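Local coordinates for protein glucanase (Clostridium thermocellum, PDB 5GXX) that probably hydrolyses internal beta-1,4-glucosidic bonds of cellulose, as a family 9 endoglucanase of the cellulosome, at residues W70-E74 against L255-A259; W241-W245 against R303-E308; A309-F313 against G420-L425. The protein carries 1 engineered substitution. One frame throughout, in Å; residues are numbered along the deposited sequence.

How the interactions relate
All three contacts lie in the family 9 catalytic part and touch one another. Interactions 2 and 3 are buried and use successive turns of the same helix, 301-318: residues 303-308 receive the loop 241-245 and the following turn packs on helix 412-429. Interaction 1 is only partly buried and joins helices 58-75 and 249-260, whose axes are well separated at this point, through long side chains. Its chemistry is a salt bridge backed by an indole, whereas interaction 2 combines a carboxylate-to-backbone bond with bridging waters and interaction 3 is apolar packing with CH-pi contacts. Trp-70 connects them, its ring meeting His-243 of interaction 2 and Phe-310 of interaction 3.

Interaction 1: residues W70-E74 against L255-A259; sequences WALYE and LLARA
Glu-74 and Arg-258 meet end-on, each guanidinium tip nitrogen taking one carboxylate oxygen. NH1 of Arg-258 donates to OE1 of Glu-74 at 2.9 Å, and NH2 of Arg-258 to OE2 of Glu-74 at 2.7 Å with an N-H...O angle of 158°. Both oxygens offer their syn lone pairs and the two flat groups are nearly coplanar, which is the geometry of a bidentate salt bridge. The anti lone pair of OE2 is used as well: NE1 of Trp-70, one helical turn earlier, donates to OE2 of Glu-74 at 2.8 Å, close to the indole plane. Two N-H donors on one oxygen, with a third on its partner, fix the rotation of the carboxylate and probably favour its charged form.

Both side chains bend on the way. Glu-74 folds at its second torsion (chi2 -65°), which brings the carboxylate back beside the indole N-H; Arg-258 reaches out extended and then turns at chi3, 66°, so that NH1 and NH2 both face the carboxylate. NH2 of Arg-258 also comes to the edge of the Tyr-73 ring, 3.7 Å from CE2 of Tyr-73, in the ring plane rather than over a face. Next to the salt bridge the contact turns apolar: CD2 of Leu-255 lies 3.6 Å from CZ2 of Trp-70.

The axes of the two segments are 15.1 Å apart at their closest, so long side chains bridge two helices that run in roughly the same direction. Helix 301-318 touches both, Val-314 meeting Glu-74 and Arg-258; helix 198-212 brings in Trp-207, which packs edge-to-face with Trp-70 and Tyr-73 and touches Leu-255 of helix 249-260.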
ATOM      1  N   TRP A  70     -51.812 -11.759  12.208  1.00 13.47           N
ATOM      2  CA  TRP A  70     -53.115 -11.362  11.680  1.00 13.79           C
ATOM      3  C   TRP A  70     -53.517 -12.344  10.582  1.00 13.76           C
ATOM      4  O   TRP A  70     -54.690 -12.725  10.516  1.00 14.60           O
ATOM      5  CB  TRP A  70     -53.104  -9.902  11.209  1.00 13.32           C
ATOM      6  CG  TRP A  70     -54.458  -9.296  10.935  1.00 14.08           C
ATOM      7  CD1 TRP A  70     -55.670  -9.859  11.189  1.00 12.50           C
ATOM      8  CD2 TRP A  70     -54.730  -7.997  10.378  1.00 15.20           C
ATOM      9  NE1 TRP A  70     -56.682  -9.008  10.805  1.00 14.52           N
ATOM     10  CE2 TRP A  70     -56.130  -7.856  10.306  1.00 17.67           C
ATOM     11  CE3 TRP A  70     -53.920  -6.954   9.891  1.00 15.82           C
ATOM     12  CZ2 TRP A  70     -56.740  -6.703   9.795  1.00 16.35           C
ATOM     13  CZ3 TRP A  70     -54.522  -5.814   9.398  1.00 14.25           C
ATOM     14  CH2 TRP A  70     -55.919  -5.704   9.328  1.00 16.65           C
ATOM     15  N   ALA A  71     -52.561 -12.761   9.747  1.00 14.60           N
ATOM     16  CA  ALA A  71     -52.852 -13.750   8.705  1.00 14.38           C
ATOM     17  C   ALA A  71     -53.440 -15.036   9.300  1.00 15.40           C
ATOM     18  O   ALA A  71     -54.440 -15.571   8.799  1.00 15.41           O
ATOM     19  CB  ALA A  71     -51.607 -14.037   7.893  1.00 13.22           C
ATOM     20  N   LEU A  72     -52.821 -15.517  10.374  1.00 16.05           N
ATOM     21  CA  LEU A  72     -53.293 -16.711  11.058  1.00 16.36           C
ATOM     22  C   LEU A  72     -54.644 -16.464  11.716  1.00 16.49           C
ATOM     23  O   LEU A  72     -55.496 -17.356  11.697  1.00 17.24           O
ATOM     24  CB  LEU A  72     -52.262 -17.185  12.090  1.00 15.96           C
ATOM     25  CG  LEU A  72     -50.998 -17.867  11.551  1.00 15.50           C
ATOM     26  CD1 LEU A  72     -49.915 -17.993  12.625  1.00 15.11           C
ATOM     27  CD2 LEU A  72     -51.258 -19.240  10.921  1.00 17.39           C
ATOM     28  N   TYR A  73     -54.843 -15.274  12.289  1.00 16.44           N
ATOM     29  CA  TYR A  73     -56.082 -14.923  12.982  1.00 17.24           C
ATOM     30  C   TYR A  73     -57.282 -14.953  12.043  1.00 18.66           C
ATOM     31  O   TYR A  73     -58.358 -15.409  12.420  1.00 19.86           O
ATOM     32  CB  TYR A  73     -55.942 -13.555  13.668  1.00 18.22           C
ATOM     33  CG  TYR A  73     -57.145 -13.086  14.452  1.00 17.56           C
ATOM     34  CD1 TYR A  73     -57.338 -13.465  15.787  1.00 18.89           C
ATOM     35  CD2 TYR A  73     -58.072 -12.223  13.882  1.00 18.13           C
ATOM     36  CE1 TYR A  73     -58.444 -13.020  16.509  1.00 19.11           C
ATOM     37  CE2 TYR A  73     -59.169 -11.768  14.594  1.00 16.85           C
ATOM     38  CZ  TYR A  73     -59.355 -12.177  15.909  1.00 17.62           C
ATOM     39  OH  TYR A  73     -60.461 -11.708  16.590  1.00 22.46           O
ATOM     40  N   GLU A  74     -57.084 -14.507  10.807  1.00 17.79           N
ATOM     41  CA  GLU A  74     -58.183 -14.466   9.835  1.00 18.75           C
ATOM     42  C   GLU A  74     -58.380 -15.774   9.092  1.00 19.39           C
ATOM     43  O   GLU A  74     -59.518 -16.184   8.851  1.00 18.52           O
ATOM     44  CB  GLU A  74     -57.919 -13.381   8.786  1.00 18.99           C
ATOM     45  CG  GLU A  74     -57.832 -11.983   9.381  1.00 20.16           C
ATOM     46  CD  GLU A  74     -59.125 -11.510   9.999  1.00 20.05           C
ATOM     47  OE1 GLU A  74     -60.211 -12.061   9.686  1.00 20.81           O
ATOM     48  OE2 GLU A  74     -59.073 -10.553  10.798  1.00 19.89           O
ATOM     49  N   LEU A 255     -60.437  -3.430  11.926  1.00 19.01           N
ATOM     50  CA  LEU A 255     -60.723  -4.320  13.040  1.00 19.17           C
ATOM     51  C   LEU A 255     -61.799  -3.733  13.946  1.00 19.02           C
ATOM     52  O   LEU A 255     -62.646  -4.470  14.442  1.00 21.26           O
ATOM     53  CB  LEU A 255     -59.449  -4.610  13.848  1.00 19.42           C
ATOM     54  CG  LEU A 255     -58.346  -5.381  13.124  1.00 19.38           C
ATOM     55  CD1 LEU A 255     -57.070  -5.359  13.963  1.00 19.07           C
ATOM     56  CD2 LEU A 255     -58.766  -6.808  12.768  1.00 22.24           C
ATOM     57  N   LEU A 256     -61.782  -2.420  14.166  1.00 20.45           N
ATOM     58  CA  LEU A 256     -62.768  -1.773  15.036  1.00 21.79           C
ATOM     59  C   LEU A 256     -64.150  -1.616  14.401  1.00 23.11           C
ATOM     60  O   LEU A 256     -65.158  -1.559  15.111  1.00 24.81           O
ATOM     61  CB  LEU A 256     -62.266  -0.407  15.494  1.00 21.88           C
ATOM     62  CG  LEU A 256     -61.201  -0.374  16.597  1.00 23.79           C
ATOM     63  CD1 LEU A 256     -61.009   1.079  16.999  1.00 24.23           C
ATOM     64  CD2 LEU A 256     -61.648  -1.180  17.821  1.00 24.36           C
ATOM     65  N   ALA A 257     -64.190  -1.536  13.069  1.00 22.35           N
ATOM     66  CA  ALA A 257     -65.445  -1.605  12.323  1.00 23.10           C
ATOM     67  C   ALA A 257     -66.101  -2.957  12.561  1.00 23.62           C
ATOM     68  O   ALA A 257     -67.293  -3.022  12.866  1.00 24.58           O
ATOM     69  CB  ALA A 257     -65.202  -1.401  10.827  1.00 22.46           C
ATOM     70  N   ARG A 258     -65.324  -4.029  12.425  1.00 24.51           N
ATOM     71  CA  ARG A 258     -65.856  -5.363  12.698  1.00 26.23           C
ATOM     72  C   ARG A 258     -66.268  -5.526  14.168  1.00 27.64           C
ATOM     73  O   ARG A 258     -67.356  -6.040  14.455  1.00 29.11           O
ATOM     74  CB  ARG A 258     -64.897  -6.450  12.210  1.00 26.32           C
ATOM     75  CG  ARG A 258     -65.411  -7.873  12.340  1.00 25.65           C
ATOM     76  CD  ARG A 258     -64.515  -8.840  11.590  1.00 28.79           C
ATOM     77  NE  ARG A 258     -63.186  -8.897  12.204  1.00 23.20           N
ATOM     78  CZ  ARG A 258     -62.143  -9.542  11.698  1.00 25.06           C
ATOM     79  NH1 ARG A 258     -62.248 -10.210  10.561  1.00 23.82           N
ATOM     80  NH2 ARG A 258     -60.991  -9.529  12.352  1.00 21.32           N
ATOM     81  N   ALA A 259     -65.445  -5.040  15.094  1.00 28.25           N
ATOM     82  CA  ALA A 259     -65.692  -5.256  16.527  1.00 28.17           C
ATOM     83  C   ALA A 259     -66.847  -4.473  17.152  1.00 29.04           C
ATOM     84  O   ALA A 259     -67.588  -5.035  17.963  1.00 29.79           O
ATOM     85  CB  ALA A 259     -64.416  -5.057  17.340  1.00 28.46           C
TER

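Interaction 2: residues W241-W245 against R303-E308; sequences WAHCW and RYATTE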
ATOM      1  N   TRP A 241     -52.641   6.774   2.487  1.00 12.46           N
ATOM      2  CA  TRP A 241     -51.376   6.077   2.615  1.00 12.39           C
ATOM      3  C   TRP A 241     -51.720   4.595   2.799  1.00 11.16           C
ATOM      4  O   TRP A 241     -52.888   4.223   2.672  1.00 11.97           O
ATOM      5  CB  TRP A 241     -50.526   6.679   3.754  1.00 12.55           C
ATOM      6  CG  TRP A 241     -49.055   6.365   3.623  1.00 12.28           C
ATOM      7  CD1 TRP A 241     -48.322   5.534   4.419  1.00 15.09           C
ATOM      8  CD2 TRP A 241     -48.140   6.895   2.650  1.00 12.15           C
ATOM      9  NE1 TRP A 241     -47.012   5.503   4.006  1.00 14.89           N
ATOM     10  CE2 TRP A 241     -46.879   6.306   2.902  1.00 14.72           C
ATOM     11  CE3 TRP A 241     -48.261   7.803   1.589  1.00 13.24           C
ATOM     12  CZ2 TRP A 241     -45.741   6.617   2.149  1.00 15.64           C
ATOM     13  CZ3 TRP A 241     -47.126   8.082   0.812  1.00 15.69           C
ATOM     14  CH2 TRP A 241     -45.886   7.483   1.098  1.00 15.47           C
ATOM     15  N   ALA A 242     -50.716   3.767   3.073  1.00 11.39           N
ATOM     16  CA  ALA A 242     -50.879   2.343   3.333  1.00 10.69           C
ATOM     17  C   ALA A 242     -50.636   1.995   4.794  1.00 11.64           C
ATOM     18  O   ALA A 242     -49.757   2.559   5.444  1.00 12.71           O
ATOM     19  CB  ALA A 242     -49.911   1.515   2.493  1.00 11.25           C
ATOM     20  N   HIS A 243     -51.383   1.000   5.263  1.00 11.43           N
ATOM     21  CA  HIS A 243     -50.983   0.202   6.411  1.00 11.96           C
ATOM     22  C   HIS A 243     -49.546  -0.260   6.191  1.00 11.45           C
ATOM     23  O   HIS A 243     -49.236  -0.829   5.150  1.00 11.17           O
ATOM     24  CB  HIS A 243     -51.901  -1.011   6.458  1.00 11.10           C
ATOM     25  CG  HIS A 243     -51.804  -1.806   7.719  1.00 13.59           C
ATOM     26  ND1 HIS A 243     -52.532  -1.483   8.846  1.00 13.53           N
ATOM     27  CD2 HIS A 243     -51.072  -2.900   8.037  1.00 11.89           C
ATOM     28  CE1 HIS A 243     -52.246  -2.351   9.802  1.00 12.71           C
ATOM     29  NE2 HIS A 243     -51.371  -3.227   9.338  1.00 14.60           N
ATOM     30  N   CYS A 244     -48.681  -0.022   7.175  1.00 13.24           N
ATOM     31  CA  CYS A 244     -47.280  -0.405   7.055  1.00 11.78           C
ATOM     32  C   CYS A 244     -46.576  -0.368   8.407  1.00 12.53           C
ATOM     33  O   CYS A 244     -47.179  -0.011   9.428  1.00 11.73           O
ATOM     34  CB  CYS A 244     -46.576   0.558   6.093  1.00 11.19           C
ATOM     35  SG  CYS A 244     -46.488   2.288   6.687  1.00 14.37           S
ATOM     36  N   TRP A 245     -45.291  -0.704   8.392  1.00 11.51           N
ATOM     37  CA  TRP A 245     -44.479  -0.749   9.618  1.00 12.78           C
ATOM     38  C   TRP A 245     -44.565   0.510  10.478  1.00 13.58           C
ATOM     39  O   TRP A 245     -44.391   0.413  11.690  1.00 13.08           O
ATOM     40  CB  TRP A 245     -43.008  -1.065   9.320  1.00 14.30           C
ATOM     41  CG  TRP A 245     -42.376  -0.017   8.436  1.00 12.78           C
ATOM     42  CD1 TRP A 245     -42.329  -0.006   7.064  1.00 13.94           C
ATOM     43  CD2 TRP A 245     -41.767   1.208   8.861  1.00 14.38           C
ATOM     44  NE1 TRP A 245     -41.732   1.144   6.611  1.00 14.58           N
ATOM     45  CE2 TRP A 245     -41.361   1.899   7.696  1.00 12.98           C
ATOM     46  CE3 TRP A 245     -41.510   1.784  10.109  1.00 14.62           C
ATOM     47  CZ2 TRP A 245     -40.720   3.143   7.742  1.00 14.54           C
ATOM     48  CZ3 TRP A 245     -40.867   3.015  10.156  1.00 14.98           C
ATOM     49  CH2 TRP A 245     -40.487   3.682   8.983  1.00 15.46           C
ATOM     50  N   ARG A 303     -44.822  -3.952  -1.720  1.00 10.92           N
ATOM     51  CA  ARG A 303     -45.093  -4.035  -0.279  1.00 11.00           C
ATOM     52  C   ARG A 303     -46.381  -3.312   0.096  1.00  9.81           C
ATOM     53  O   ARG A 303     -47.270  -3.898   0.734  1.00 10.31           O
ATOM     54  CB  ARG A 303     -43.909  -3.455   0.497  1.00 10.72           C
ATOM     55  CG  ARG A 303     -44.137  -3.232   1.985  1.00 11.01           C
ATOM     56  CD  ARG A 303     -44.348  -1.758   2.249  1.00 11.30           C
ATOM     57  NE  ARG A 303     -43.487  -0.804   1.543  1.00 10.47           N
ATOM     58  CZ  ARG A 303     -42.407  -0.227   2.070  1.00 10.65           C
ATOM     59  NH1 ARG A 303     -41.976  -0.543   3.289  1.00 11.92           N
ATOM     60  NH2 ARG A 303     -41.768   0.710   1.399  1.00 11.98           N
ATOM     61  N   TYR A 304     -46.533  -2.055  -0.321  1.00  9.07           N
ATOM     62  CA  TYR A 304     -47.733  -1.318   0.068  1.00  9.83           C
ATOM     63  C   TYR A 304     -48.998  -1.889  -0.574  1.00 10.61           C
ATOM     64  O   TYR A 304     -50.002  -2.105   0.114  1.00 11.28           O
ATOM     65  CB  TYR A 304     -47.589   0.156  -0.303  1.00 10.75           C
ATOM     66  CG  TYR A 304     -46.550   0.945   0.448  1.00 11.47           C
ATOM     67  CD1 TYR A 304     -46.531   0.996   1.841  1.00 13.49           C
ATOM     68  CD2 TYR A 304     -45.617   1.681  -0.247  1.00 11.86           C
ATOM     69  CE1 TYR A 304     -45.587   1.769   2.531  1.00 11.89           C
ATOM     70  CE2 TYR A 304     -44.684   2.467   0.414  1.00 10.39           C
ATOM     71  CZ  TYR A 304     -44.676   2.504   1.801  1.00 13.32           C
ATOM     72  OH  TYR A 304     -43.764   3.293   2.465  1.00 14.85           O
ATOM     73  N   ALA A 305     -48.930  -2.207  -1.864  1.00 10.00           N
ATOM     74  CA  ALA A 305     -50.130  -2.624  -2.601  1.00  8.50           C
ATOM     75  C   ALA A 305     -50.598  -3.999  -2.128  1.00 10.27           C
ATOM     76  O   ALA A 305     -51.806  -4.197  -1.924  1.00 10.30           O
ATOM     77  CB  ALA A 305     -49.884  -2.591  -4.098  1.00 10.04           C
ATOM     78  N   THR A 306     -49.657  -4.902  -1.865  1.00 10.30           N
ATOM     79  CA  THR A 306     -50.028  -6.222  -1.362  1.00 10.23           C
ATOM     80  C   THR A 306     -50.529  -6.212   0.084  1.00 11.59           C
ATOM     81  O   THR A 306     -51.331  -7.069   0.454  1.00 12.48           O
ATOM     82  CB  THR A 306     -48.904  -7.260  -1.531  1.00 11.12           C
ATOM     83  OG1 THR A 306     -47.744  -6.867  -0.785  1.00 10.59           O
ATOM     84  CG2 THR A 306     -48.529  -7.398  -2.974  1.00 11.37           C
ATOM     85  N   THR A 307     -50.065  -5.256   0.884  1.00  9.81           N
ATOM     86  CA  THR A 307     -50.568  -5.093   2.259  1.00 11.83           C
ATOM     87  C   THR A 307     -52.004  -4.584   2.207  1.00 10.94           C
ATOM     88  O   THR A 307     -52.894  -5.097   2.911  1.00 10.90           O
ATOM     89  CB  THR A 307     -49.669  -4.139   3.087  1.00 10.60           C
ATOM     90  OG1 THR A 307     -48.344  -4.692   3.151  1.00 12.65           O
ATOM     91  CG2 THR A 307     -50.239  -3.970   4.510  1.00 11.98           C
ATOM     92  N   GLU A 308     -52.247  -3.611   1.329  1.00 10.38           N
ATOM     93  CA  GLU A 308     -53.612  -3.087   1.151  1.00 10.65           C
ATOM     94  C   GLU A 308     -54.519  -4.177   0.604  1.00 10.31           C
ATOM     95  O   GLU A 308     -55.700  -4.208   0.967  1.00 12.00           O
ATOM     96  CB  GLU A 308     -53.618  -1.842   0.263  1.00 10.49           C
ATOM     97  CG  GLU A 308     -52.971  -0.651   0.964  1.00 12.01           C
ATOM     98  CD  GLU A 308     -53.775  -0.214   2.178  1.00 12.48           C
ATOM     99  OE1 GLU A 308     -55.029  -0.254   2.120  1.00 13.02           O
ATOM    100  OE2 GLU A 308     -53.198   0.175   3.223  1.00 14.12           O
TER
HETATM  101  O   HOH W   1     -47.113  -2.121   4.051  1.00 12.81           O
HETATM  102  O   HOH W   2     -41.469   2.897   4.228  1.00 31.48           O
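The hydroxyl of Thr-307 ties the helix to the loop through a water shared with His-243. OG1 of Thr-307 donates to O of Arg-303, 2.8 Å away in the preceding turn, and accepts a hydrogen from that water, which gives another to O of His-243 at 2.7 Å. Arg-303 O also takes the ordinary helical N-H of Thr-307, and the two donors reach it from opposite faces of the carbonyl plane. With OG1 so committed, the methyl CG2 of Thr-307, anti to the backbone N, is turned to the loop and sits at the edge of the His-243 imidazole, 3.8 Å from CD2 of His-243.

One direct hydrogen bond joins the segments: N of His-243 donates to OE2 of Glu-308 at 2.9 Å, meeting the oxygen nearly along its C-O axis. Glu-308 curls at chi2 (-65°) to bring OE2 to the backbone N of His-243. Its other oxygen has a weak bond to His-272, while ND1 of His-243 is bonded to N of Gly-251.

Tyr-304 carries the apolar side of the contact. CB of Ala-242 lies 3.5 Å from CD1 of Tyr-304, CB of Cys-244 meets the ring edge, and the Trp-241 indole stands obliquely to it, planes 64° apart. Arg-303 folds back so that NE lies 3.3 Å above the Tyr-304 ring plane, over its centre; its NH1 forms a salt bridge with Asp-413. A second water links OH of Tyr-304 to NE1 of Trp-245, 3.0 Å from the water.

The Trp-245 side chain is about 6 Å from a bound Tris, which may mark a pocket. The loop is held at the backbone N and O of His-243, by a carboxylate and a water respectively, consistent with a fixed backbone near that possible pocket.

Interaction 3: residues A309-F313 against G420-L425; sequences AFLAF and GALCRL
Phe-310 lies against the backbone of Gly-420, and Phe-313, one turn on, against the side chain of Arg-424. CA of Gly-420 sits over the face of the Phe-310 ring, 3.9 Å from its centroid, a CH-pi contact; with no side chain between them, CD1 of Phe-310 comes within 3.3 Å of C of Gly-420. Beside it, CB of Phe-310 and CB of Ala-421 are 4.2 Å apart.

In the second CH-pi contact, CG of Arg-424 stands 3.7 Å from the Phe-313 ring centroid, 21° off the normal. Arg-424 bends at chi2 (54°), which lays the guanidinium alongside the ring, with CD1 of Phe-313 over one of its faces. CG of Leu-425 closes in on the far end, 3.7 Å from CZ of Phe-313.

The axes of 309-313 and 420-425 cross at 46° and approach to 8.8 Å, a close helix pair within the (alpha/alpha)6 barrel of family 9 glucanases.

Farther out, Asp-317 on helix 301-318 forms a salt bridge with NE of Arg-424 and Glu-428 another with NH1 of Arg-424, which probably helps fix the guanidinium. Trp-70 of helix 58-75 meets Phe-310 edge-to-face, while helix 322-340 brings Tyr-329 and Ala-332 against Phe-313 and Ile-336 against Ala-421 and Leu-425.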
ATOM      1  N   ALA A 309     -53.988  -5.071  -0.237  1.00 11.54           N
ATOM      2  CA  ALA A 309     -54.779  -6.221  -0.689  1.00 10.66           C
ATOM      3  C   ALA A 309     -55.272  -7.041   0.507  1.00 11.32           C
ATOM      4  O   ALA A 309     -56.453  -7.386   0.572  1.00 11.90           O
ATOM      5  CB  ALA A 309     -54.016  -7.094  -1.706  1.00 11.84           C
ATOM      6  N   PHE A 310     -54.398  -7.297   1.480  1.00 10.96           N
ATOM      7  CA  PHE A 310     -54.830  -8.010   2.687  1.00 10.85           C
ATOM      8  C   PHE A 310     -55.922  -7.272   3.434  1.00 11.94           C
ATOM      9  O   PHE A 310     -56.935  -7.880   3.773  1.00 11.73           O
ATOM     10  CB  PHE A 310     -53.626  -8.295   3.583  1.00 10.91           C
ATOM     11  CG  PHE A 310     -53.953  -9.087   4.827  1.00 12.00           C
ATOM     12  CD1 PHE A 310     -54.667 -10.279   4.737  1.00 12.17           C
ATOM     13  CD2 PHE A 310     -53.534  -8.647   6.073  1.00 18.72           C
ATOM     14  CE1 PHE A 310     -54.957 -11.026   5.865  1.00 12.77           C
ATOM     15  CE2 PHE A 310     -53.829  -9.386   7.220  1.00 19.22           C
ATOM     16  CZ  PHE A 310     -54.538 -10.582   7.117  1.00 14.32           C
ATOM     17  N   LEU A 311     -55.744  -5.978   3.675  1.00 13.13           N
ATOM     18  CA  LEU A 311     -56.782  -5.216   4.367  1.00 12.26           C
ATOM     19  C   LEU A 311     -58.112  -5.231   3.624  1.00 13.11           C
ATOM     20  O   LEU A 311     -59.175  -5.344   4.246  1.00 13.56           O
ATOM     21  CB  LEU A 311     -56.354  -3.765   4.545  1.00 12.87           C
ATOM     22  CG  LEU A 311     -55.649  -3.416   5.858  1.00 13.53           C
ATOM     23  CD1 LEU A 311     -54.337  -4.173   6.030  1.00 14.81           C
ATOM     24  CD2 LEU A 311     -55.414  -1.916   5.976  1.00 14.59           C
ATOM     25  N   ALA A 312     -58.038  -5.121   2.293  1.00 11.31           N
ATOM     26  CA  ALA A 312     -59.231  -5.131   1.448  1.00 12.18           C
ATOM     27  C   ALA A 312     -59.957  -6.473   1.503  1.00 12.08           C
ATOM     28  O   ALA A 312     -61.189  -6.488   1.602  1.00 13.39           O
ATOM     29  CB  ALA A 312     -58.878  -4.735   0.010  1.00  9.20           C
ATOM     30  N   PHE A 313     -59.214  -7.579   1.491  1.00 13.50           N
ATOM     31  CA  PHE A 313     -59.831  -8.899   1.633  1.00 13.54           C
ATOM     32  C   PHE A 313     -60.525  -9.008   2.996  1.00 14.77           C
ATOM     33  O   PHE A 313     -61.660  -9.483   3.084  1.00 15.44           O
ATOM     34  CB  PHE A 313     -58.796 -10.032   1.523  1.00 13.59           C
ATOM     35  CG  PHE A 313     -58.351 -10.391   0.118  1.00 14.42           C
ATOM     36  CD1 PHE A 313     -59.244 -10.590  -0.935  1.00 11.93           C
ATOM     37  CD2 PHE A 313     -57.003 -10.620  -0.121  1.00 13.40           C
ATOM     38  CE1 PHE A 313     -58.796 -10.947  -2.204  1.00 13.79           C
ATOM     39  CE2 PHE A 313     -56.533 -11.025  -1.374  1.00 11.79           C
ATOM     40  CZ  PHE A 313     -57.432 -11.191  -2.426  1.00 12.07           C
ATOM     41  N   GLY A 420     -50.471 -12.636   4.298  1.00 10.80           N
ATOM     42  CA  GLY A 420     -51.888 -12.638   4.669  1.00 11.70           C
ATOM     43  C   GLY A 420     -52.786 -12.701   3.445  1.00 11.07           C
ATOM     44  O   GLY A 420     -53.752 -13.468   3.381  1.00 12.91           O
ATOM     45  N   ALA A 421     -52.475 -11.905   2.429  1.00 11.69           N
ATOM     46  CA  ALA A 421     -53.226 -11.971   1.172  1.00 10.96           C
ATOM     47  C   ALA A 421     -53.136 -13.306   0.424  1.00 11.85           C
ATOM     48  O   ALA A 421     -54.141 -13.785  -0.121  1.00 12.15           O
ATOM     49  CB  ALA A 421     -52.821 -10.794   0.303  1.00 11.90           C
ATOM     50  N   LEU A 422     -51.960 -13.934   0.422  1.00 11.38           N
ATOM     51  CA  LEU A 422     -51.826 -15.271  -0.160  1.00 13.40           C
ATOM     52  C   LEU A 422     -52.610 -16.311   0.647  1.00 14.61           C
ATOM     53  O   LEU A 422     -53.198 -17.232   0.071  1.00 15.92           O
ATOM     54  CB  LEU A 422     -50.363 -15.697  -0.304  1.00 13.23           C
ATOM     55  CG  LEU A 422     -49.511 -14.877  -1.271  1.00 12.32           C
ATOM     56  CD1 LEU A 422     -48.016 -15.191  -1.098  1.00 12.59           C
ATOM     57  CD2 LEU A 422     -49.966 -15.119  -2.717  1.00 14.34           C
ATOM     58  N   CYS A 423     -52.629 -16.168   1.964  1.00 14.08           N
ATOM     59  CA  CYS A 423     -53.507 -17.023   2.776  1.00 15.00           C
ATOM     60  C   CYS A 423     -54.959 -16.934   2.304  1.00 15.20           C
ATOM     61  O   CYS A 423     -55.609 -17.966   2.130  1.00 15.22           O
ATOM     62  CB  CYS A 423     -53.452 -16.654   4.257  1.00 14.14           C
ATOM     63  SG  CYS A 423     -51.944 -17.160   5.088  1.00 14.20           S
ATOM     64  N   ARG A 424     -55.476 -15.724   2.094  1.00 13.65           N
ATOM     65  CA  ARG A 424     -56.843 -15.561   1.609  1.00 14.10           C
ATOM     66  C   ARG A 424     -57.051 -16.235   0.252  1.00 14.43           C
ATOM     67  O   ARG A 424     -58.065 -16.912   0.023  1.00 14.51           O
ATOM     68  CB  ARG A 424     -57.188 -14.070   1.513  1.00 14.05           C
ATOM     69  CG  ARG A 424     -58.577 -13.769   0.955  1.00 14.13           C
ATOM     70  CD  ARG A 424     -59.676 -14.513   1.720  1.00 15.09           C
ATOM     71  NE  ARG A 424     -60.978 -14.087   1.220  1.00 15.58           N
ATOM     72  CZ  ARG A 424     -61.488 -14.481   0.050  1.00 16.40           C
ATOM     73  NH1 ARG A 424     -60.845 -15.341  -0.739  1.00 18.51           N
ATOM     74  NH2 ARG A 424     -62.668 -14.010  -0.337  1.00 19.93           N
ATOM     75  N   LEU A 425     -56.094 -16.064  -0.658  1.00 13.23           N
ATOM     76  CA  LEU A 425     -56.286 -16.584  -2.006  1.00 14.68           C
ATOM     77  C   LEU A 425     -56.155 -18.103  -2.073  1.00 15.86           C
ATOM     78  O   LEU A 425     -56.905 -18.762  -2.801  1.00 15.98           O
ATOM     79  CB  LEU A 425     -55.362 -15.866  -2.989  1.00 13.26           C
ATOM     80  CG  LEU A 425     -55.910 -14.480  -3.341  1.00 11.54           C
ATOM     81  CD1 LEU A 425     -54.789 -13.557  -3.814  1.00 12.08           C
ATOM     82  CD2 LEU A 425     -57.057 -14.554  -4.362  1.00 13.18           C
TER